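Local structure of RavA (Legionella pneumophila str. Paris, 6WO6) at residues 232-235 with 236-240; 80-83 with 84-88; 99-102 with 103-106. The protein is a Legionella pneumophila effector of undetermined biochemical activity, a largely helical protein that presumably acts inside the host cell during infection. The protein carries 2 engineered substitutions. All blocks are in the same frame, centred on the assembly; numbering follows the deposited sequence.

The three contacts are all local, each made by side chains a few residues apart, and they lie in series along an elongated helical chain. Contact 2 belongs to helix 77-92; contact 3, at the loop entering helix 102-107, the next helix in the chain, is its closest companion, with centres 20 Å apart and nearest atoms about 8 Å apart. Contact 1, in helix 230-240, lies on the opposite side of the chain's centre from both, 45 Å from contact 2 and 33 Å from contact 3, centre to centre. None touches another. Together they sample a salt-bridged helix face, an aromatic-amide pairing and the start of a helix.

Contact 1 of 3, residues 232-235 with 236-240; sequences DVVM and KIKGF
D232 and K236, one turn apart, meet twice: through the main chain, where K236 N donates to D232 O at 3.0 Å, and through their charged ends, where K236 NZ forms a salt bridge with D232 OD2 at 2.8 Å. The ammonium comes to the syn lone pair of OD2, the side of its sister oxygen. D232 CG stands anti to the backbone N (chi1 176°), which carries the carboxylate into the path of the lysine; the lysine chain runs extended beyond CG, and its CD and CE methylenes pass beside the acid before the nitrogen meets it. Next comes V233, whose carbonyl O receives I237 N at 3.0 Å. On this buried face V233 CG1 packs against I237 CD1 at 3.7 Å, the two side chains running abreast, and F190 of helix 188-191 touches both. V234 repeats the scheme toward another neighbour: its O accepts K238 N at 2.9 Å in a nearly straight bond (176°), while CG1 rests on K238 CD at 3.6 Å. Bends at chi2 and chi3 lay CD and CE of K238 along V234 CG1, while NZ points on, in a weak, long ion pair with E243; Q252 of helix 246-265 touches both residues. M235 closes the segment with a weak bond from G239 N to its carbonyl O, strongly bent at 121°, where helix 230-240 is about to end. K236 NZ also has a hydrogen bond to F190 O and a cation-pi contact with the ring of F195, which together would restrain its position. The nearby carboxylate would be expected to favour the charged lysine; the bridge spans one turn of the helix, while the F190 and F195 contacts tie that turn to the 190-195 region.

Contact 2 of 3, residues 80-83 with 84-88; sequences FLFQ and AYQVK
F82 O takes the backbone N-H of Q86 at 2.9 Å; Q86 CG also lies beside this oxygen, and the Y85 ring has it at its edge, near the ring plane. The carbonyl is thus flanked by the residues three and four positions on. Beyond this backbone bond the side chains of F82 and Q86 run abreast, the phenyl CE2 reaching Q86 CG at 3.9 Å and CZ standing 4.0 Å from Q86 NE2. The glutamine amide lies alongside the ring with the two planes only 2° apart. Two torsions account for the match. F82 carries CG anti to its backbone N (chi1 -169°), leaning the ring forward along the helix, and Q86 bends at chi2 (-73°), turning the amide outward along the length of the F82 ring. F82 is exposed, which places this pairing on the outer face. The remaining carbonyls are used in the same regular manner, F80 O by A84 N and L81 O by Y85 N, while Q83 O receives V87 N at 3.0 Å. The inner face is different in kind. L81 and Y85 lie against helix 54-66, where both touch I64; A84 meets V49 of helix 38-51 and, with V87, packs on F119 and L122. K88, at the end of the run, sends its ammonium to the carbonyls of V49 and C52, the former on helix 38-51 and the latter just after it. The F82/Q86 pair is a local addition on the outer side of an amphipathic helical segment; its regular i to i+4 bonds and its apolar face packed on helices 38-51, 54-66 and 120-127 are characteristic of such a helix in an all-helical fold.

Contact 3 of 3, residues 99-102 with 103-106; sequences NINP and HSMI
P102 O and I106 N form the firm part of this contact, a 3.0 Å hydrogen bond with the donor in the carbonyl plane that closes a turn at the start of helix 102-107. I106 CG1 and M105 CB both lie beside the same oxygen; P102, H103 and I106 are the buried residues. H103 is turned to this side by its first torsion. Its CG sits between the backbone N and the carbonyl carbon (chi1 64°), which swings the imidazole back over the preceding residues and brings CE1 to within 3.6 Å of N101 CB. The looser side belongs to exposed N101 and partly exposed S104. N101 holds the N-cap position, yet its side chain makes no capping bond; it meets the helix through CB, which lies 3.4 Å from S104 OG. S104 CB in turn rests 3.4 Å from N101 O. N99, before the helix, is a loop residue with anchors of its own: its ND2 bonds to S93 O, just past helix 77-92, and its carbonyl O accepts from R137. Toward the helix its links are slighter, a weak bond from N101 N to N99 OD1 and a touch of N99 ND2 on the methyl of M105 (CE) at 3.4 Å. That methyl arrives because the methionine runs out extended through chi2 and then bends at chi3 (34°), crossing the asparagine obliquely. As a whole, the turn is seated on helix 131-141, which carries R137, with P102 and I106 both against L138 and T141 in a weak bond to H103 ND1; H103 on V150 and I106 on I154 extend the seat to helix 147-157.

Contact 1 of 3, residues 232-235 with 236-240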
# COMPACT_ATOMS: atom_id res chain seq x y z
N ASP A 232 -16.32 13.01 10.38
CA ASP A 232 -14.98 13.07 9.82
C ASP A 232 -14.49 11.69 9.40
O ASP A 232 -13.94 11.51 8.31
CB ASP A 232 -14.03 13.71 10.84
CG ASP A 232 -12.60 13.73 10.38
OD1 ASP A 232 -12.28 14.52 9.47
OD2 ASP A 232 -11.79 12.95 10.93
N VAL A 233 -14.68 10.70 10.28
CA VAL A 233 -14.30 9.32 9.95
C VAL A 233 -15.03 8.85 8.69
O VAL A 233 -14.43 8.24 7.79
CB VAL A 233 -14.59 8.39 11.14
CG1 VAL A 233 -14.41 6.94 10.74
CG2 VAL A 233 -13.69 8.74 12.32
N VAL A 234 -16.33 9.13 8.61
CA VAL A 234 -17.11 8.66 7.47
C VAL A 234 -16.65 9.34 6.18
O VAL A 234 -16.52 8.69 5.14
CB VAL A 234 -18.61 8.87 7.73
CG1 VAL A 234 -19.43 8.49 6.51
CG2 VAL A 234 -19.06 8.06 8.93
N MET A 235 -16.40 10.65 6.24
CA MET A 235 -15.95 11.36 5.05
C MET A 235 -14.59 10.85 4.58
O MET A 235 -14.36 10.69 3.38
CB MET A 235 -15.88 12.87 5.31
CG MET A 235 -17.23 13.51 5.59
SD MET A 235 -18.44 13.23 4.28
CE MET A 235 -18.13 14.64 3.23
N LYS A 236 -13.69 10.55 5.52
CA LYS A 236 -12.38 10.03 5.13
C LYS A 236 -12.50 8.64 4.50
O LYS A 236 -11.85 8.36 3.48
CB LYS A 236 -11.45 10.01 6.34
CG LYS A 236 -10.91 11.40 6.67
CD LYS A 236 -10.27 11.47 8.04
CE LYS A 236 -9.78 12.88 8.32
NZ LYS A 236 -9.25 13.03 9.70
N ILE A 237 -13.33 7.77 5.08
CA ILE A 237 -13.54 6.45 4.49
C ILE A 237 -14.09 6.58 3.07
O ILE A 237 -13.57 5.97 2.13
CB ILE A 237 -14.46 5.60 5.38
CG1 ILE A 237 -13.79 5.32 6.73
CG2 ILE A 237 -14.80 4.29 4.68
CD1 ILE A 237 -14.72 4.75 7.76
N LYS A 238 -15.13 7.40 2.90
CA LYS A 238 -15.64 7.65 1.56
C LYS A 238 -14.61 8.33 0.67
O LYS A 238 -14.74 8.30 -0.56
CB LYS A 238 -16.92 8.49 1.62
CG LYS A 238 -18.20 7.65 1.70
CD LYS A 238 -18.99 7.97 2.96
CE LYS A 238 -20.13 8.95 2.68
NZ LYS A 238 -21.21 8.33 1.86
N GLY A 239 -13.59 8.94 1.26
CA GLY A 239 -12.53 9.55 0.50
C GLY A 239 -11.55 8.56 -0.09
O GLY A 239 -11.16 8.70 -1.26
N PHE A 240 -11.12 7.56 0.68
CA PHE A 240 -10.18 6.57 0.14
C PHE A 240 -10.79 5.19 -0.06
O PHE A 240 -10.06 4.25 -0.38
CB PHE A 240 -8.92 6.48 1.02
CG PHE A 240 -9.15 5.89 2.39
CD1 PHE A 240 -9.13 4.52 2.59
CD2 PHE A 240 -9.35 6.72 3.49
CE1 PHE A 240 -9.34 3.98 3.84
CE2 PHE A 240 -9.55 6.19 4.75
CZ PHE A 240 -9.54 4.81 4.93

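Contact 2 of 3, residues 80-83 with 84-88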
# COMPACT_ATOMS: atom_id res chain seq x y z
N PHE A 80 30.15 0.21 -19.52
CA PHE A 80 29.04 1.12 -19.26
C PHE A 80 27.70 0.45 -19.53
O PHE A 80 26.77 0.57 -18.72
CB PHE A 80 29.19 2.38 -20.12
CG PHE A 80 30.31 3.28 -19.69
CD1 PHE A 80 31.60 3.08 -20.16
CD2 PHE A 80 30.08 4.34 -18.82
CE1 PHE A 80 32.63 3.92 -19.78
CE2 PHE A 80 31.11 5.17 -18.43
CZ PHE A 80 32.39 4.96 -18.91
N LEU A 81 27.58 -0.25 -20.66
CA LEU A 81 26.31 -0.86 -21.01
C LEU A 81 25.92 -1.94 -20.00
O LEU A 81 24.74 -2.04 -19.61
CB LEU A 81 26.36 -1.44 -22.42
CG LEU A 81 24.99 -1.80 -23.00
CD1 LEU A 81 24.09 -0.58 -23.00
CD2 LEU A 81 25.11 -2.39 -24.39
N PHE A 82 26.88 -2.75 -19.55
CA PHE A 82 26.56 -3.79 -18.59
C PHE A 82 26.17 -3.20 -17.24
O PHE A 82 25.23 -3.69 -16.60
CB PHE A 82 27.74 -4.76 -18.44
CG PHE A 82 27.39 -6.01 -17.68
CD1 PHE A 82 26.62 -6.99 -18.26
CD2 PHE A 82 27.83 -6.19 -16.37
CE1 PHE A 82 26.29 -8.14 -17.57
CE2 PHE A 82 27.50 -7.33 -15.68
CZ PHE A 82 26.73 -8.31 -16.27
N GLN A 83 26.87 -2.15 -16.80
CA GLN A 83 26.50 -1.52 -15.54
C GLN A 83 25.10 -0.91 -15.62
O GLN A 83 24.32 -0.98 -14.66
CB GLN A 83 27.53 -0.46 -15.15
CG GLN A 83 28.86 -1.03 -14.68
CD GLN A 83 29.90 0.04 -14.39
OE1 GLN A 83 30.12 0.41 -13.24
NE2 GLN A 83 30.54 0.54 -15.44
N ALA A 84 24.76 -0.31 -16.77
CA ALA A 84 23.42 0.26 -16.93
C ALA A 84 22.35 -0.83 -16.90
O ALA A 84 21.30 -0.66 -16.26
CB ALA A 84 23.35 1.06 -18.23
N TYR A 85 22.60 -1.94 -17.61
CA TYR A 85 21.67 -3.07 -17.54
C TYR A 85 21.52 -3.56 -16.10
O TYR A 85 20.42 -3.92 -15.68
CB TYR A 85 22.14 -4.21 -18.44
CG TYR A 85 21.41 -5.51 -18.16
CD1 TYR A 85 20.15 -5.75 -18.68
CD2 TYR A 85 21.99 -6.50 -17.36
CE1 TYR A 85 19.48 -6.94 -18.42
CE2 TYR A 85 21.32 -7.68 -17.09
CZ TYR A 85 20.07 -7.90 -17.63
OH TYR A 85 19.41 -9.08 -17.37
N GLN A 86 22.62 -3.60 -15.35
CA GLN A 86 22.56 -4.02 -13.96
C GLN A 86 21.64 -3.11 -13.15
O GLN A 86 20.79 -3.58 -12.38
CB GLN A 86 23.96 -4.05 -13.35
CG GLN A 86 24.81 -5.23 -13.79
CD GLN A 86 24.36 -6.53 -13.17
OE1 GLN A 86 24.70 -6.83 -12.03
NE2 GLN A 86 23.59 -7.31 -13.92
N VAL A 87 21.81 -1.80 -13.31
CA VAL A 87 20.97 -0.84 -12.60
C VAL A 87 19.50 -1.09 -12.90
O VAL A 87 18.67 -1.26 -11.99
CB VAL A 87 21.37 0.60 -12.95
CG1 VAL A 87 20.37 1.59 -12.37
CG2 VAL A 87 22.77 0.90 -12.44
N LYS A 88 19.15 -1.14 -14.19
CA LYS A 88 17.74 -1.29 -14.55
C LYS A 88 17.18 -2.64 -14.11
O LYS A 88 16.04 -2.72 -13.64
CB LYS A 88 17.53 -1.08 -16.05
CG LYS A 88 16.09 -1.31 -16.49
CD LYS A 88 15.66 -0.36 -17.59
CE LYS A 88 14.26 -0.70 -18.09
NZ LYS A 88 13.81 0.22 -19.17

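Contact 3 of 3, residues 99-102 with 103-106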
# COMPACT_ATOMS: atom_id res chain seq x y z
N ASN A 99 9.43 -12.52 -7.66
CA ASN A 99 10.26 -12.15 -6.52
C ASN A 99 9.38 -11.98 -5.29
O ASN A 99 8.40 -11.22 -5.31
CB ASN A 99 11.03 -10.87 -6.80
CG ASN A 99 12.04 -10.54 -5.72
OD1 ASN A 99 12.36 -11.38 -4.88
ND2 ASN A 99 12.55 -9.31 -5.73
N ILE A 100 9.74 -12.67 -4.21
CA ILE A 100 8.89 -12.74 -3.02
C ILE A 100 9.34 -11.71 -2.00
O ILE A 100 8.52 -11.16 -1.25
CB ILE A 100 8.92 -14.16 -2.41
CG1 ILE A 100 8.55 -15.21 -3.47
CG2 ILE A 100 7.97 -14.26 -1.23
CD1 ILE A 100 9.74 -15.86 -4.15
N ASN A 101 10.64 -11.42 -1.95
CA ASN A 101 11.23 -10.55 -0.93
C ASN A 101 12.13 -9.51 -1.59
O ASN A 101 13.36 -9.68 -1.65
CB ASN A 101 12.01 -11.37 0.10
CG ASN A 101 11.12 -12.35 0.85
OD1 ASN A 101 9.94 -12.09 1.08
ND2 ASN A 101 11.69 -13.49 1.22
N PRO A 102 11.56 -8.41 -2.09
CA PRO A 102 12.41 -7.33 -2.60
C PRO A 102 13.14 -6.58 -1.50
O PRO A 102 14.29 -6.15 -1.69
CB PRO A 102 11.41 -6.42 -3.33
CG PRO A 102 10.15 -7.23 -3.48
CD PRO A 102 10.13 -8.15 -2.31
N HIS A 103 12.50 -6.43 -0.34
CA HIS A 103 13.16 -5.81 0.80
C HIS A 103 14.44 -6.53 1.17
O HIS A 103 15.40 -5.90 1.63
CB HIS A 103 12.21 -5.79 2.00
CG HIS A 103 11.83 -7.15 2.49
ND1 HIS A 103 10.83 -7.89 1.91
CD2 HIS A 103 12.33 -7.91 3.49
CE1 HIS A 103 10.72 -9.05 2.54
NE2 HIS A 103 11.62 -9.09 3.50
N SER A 104 14.48 -7.85 0.98
CA SER A 104 15.72 -8.59 1.20
C SER A 104 16.82 -8.10 0.28
O SER A 104 17.94 -7.81 0.72
CB SER A 104 15.48 -10.09 1.00
OG SER A 104 14.69 -10.64 2.05
N MET A 105 16.51 -7.97 -1.01
CA MET A 105 17.49 -7.46 -1.96
C MET A 105 17.96 -6.06 -1.58
O MET A 105 19.14 -5.72 -1.74
CB MET A 105 16.89 -7.47 -3.37
CG MET A 105 17.52 -6.49 -4.34
SD MET A 105 16.90 -6.71 -6.02
CE MET A 105 15.21 -7.19 -5.70
N ILE A 106 17.05 -5.23 -1.05
CA ILE A 106 17.46 -3.89 -0.66
C ILE A 106 18.32 -3.91 0.61
O ILE A 106 19.23 -3.10 0.76
CB ILE A 106 16.21 -2.99 -0.50
CG1 ILE A 106 15.50 -2.87 -1.84
CG2 ILE A 106 16.59 -1.62 0.05
CD1 ILE A 106 14.68 -1.61 -2.00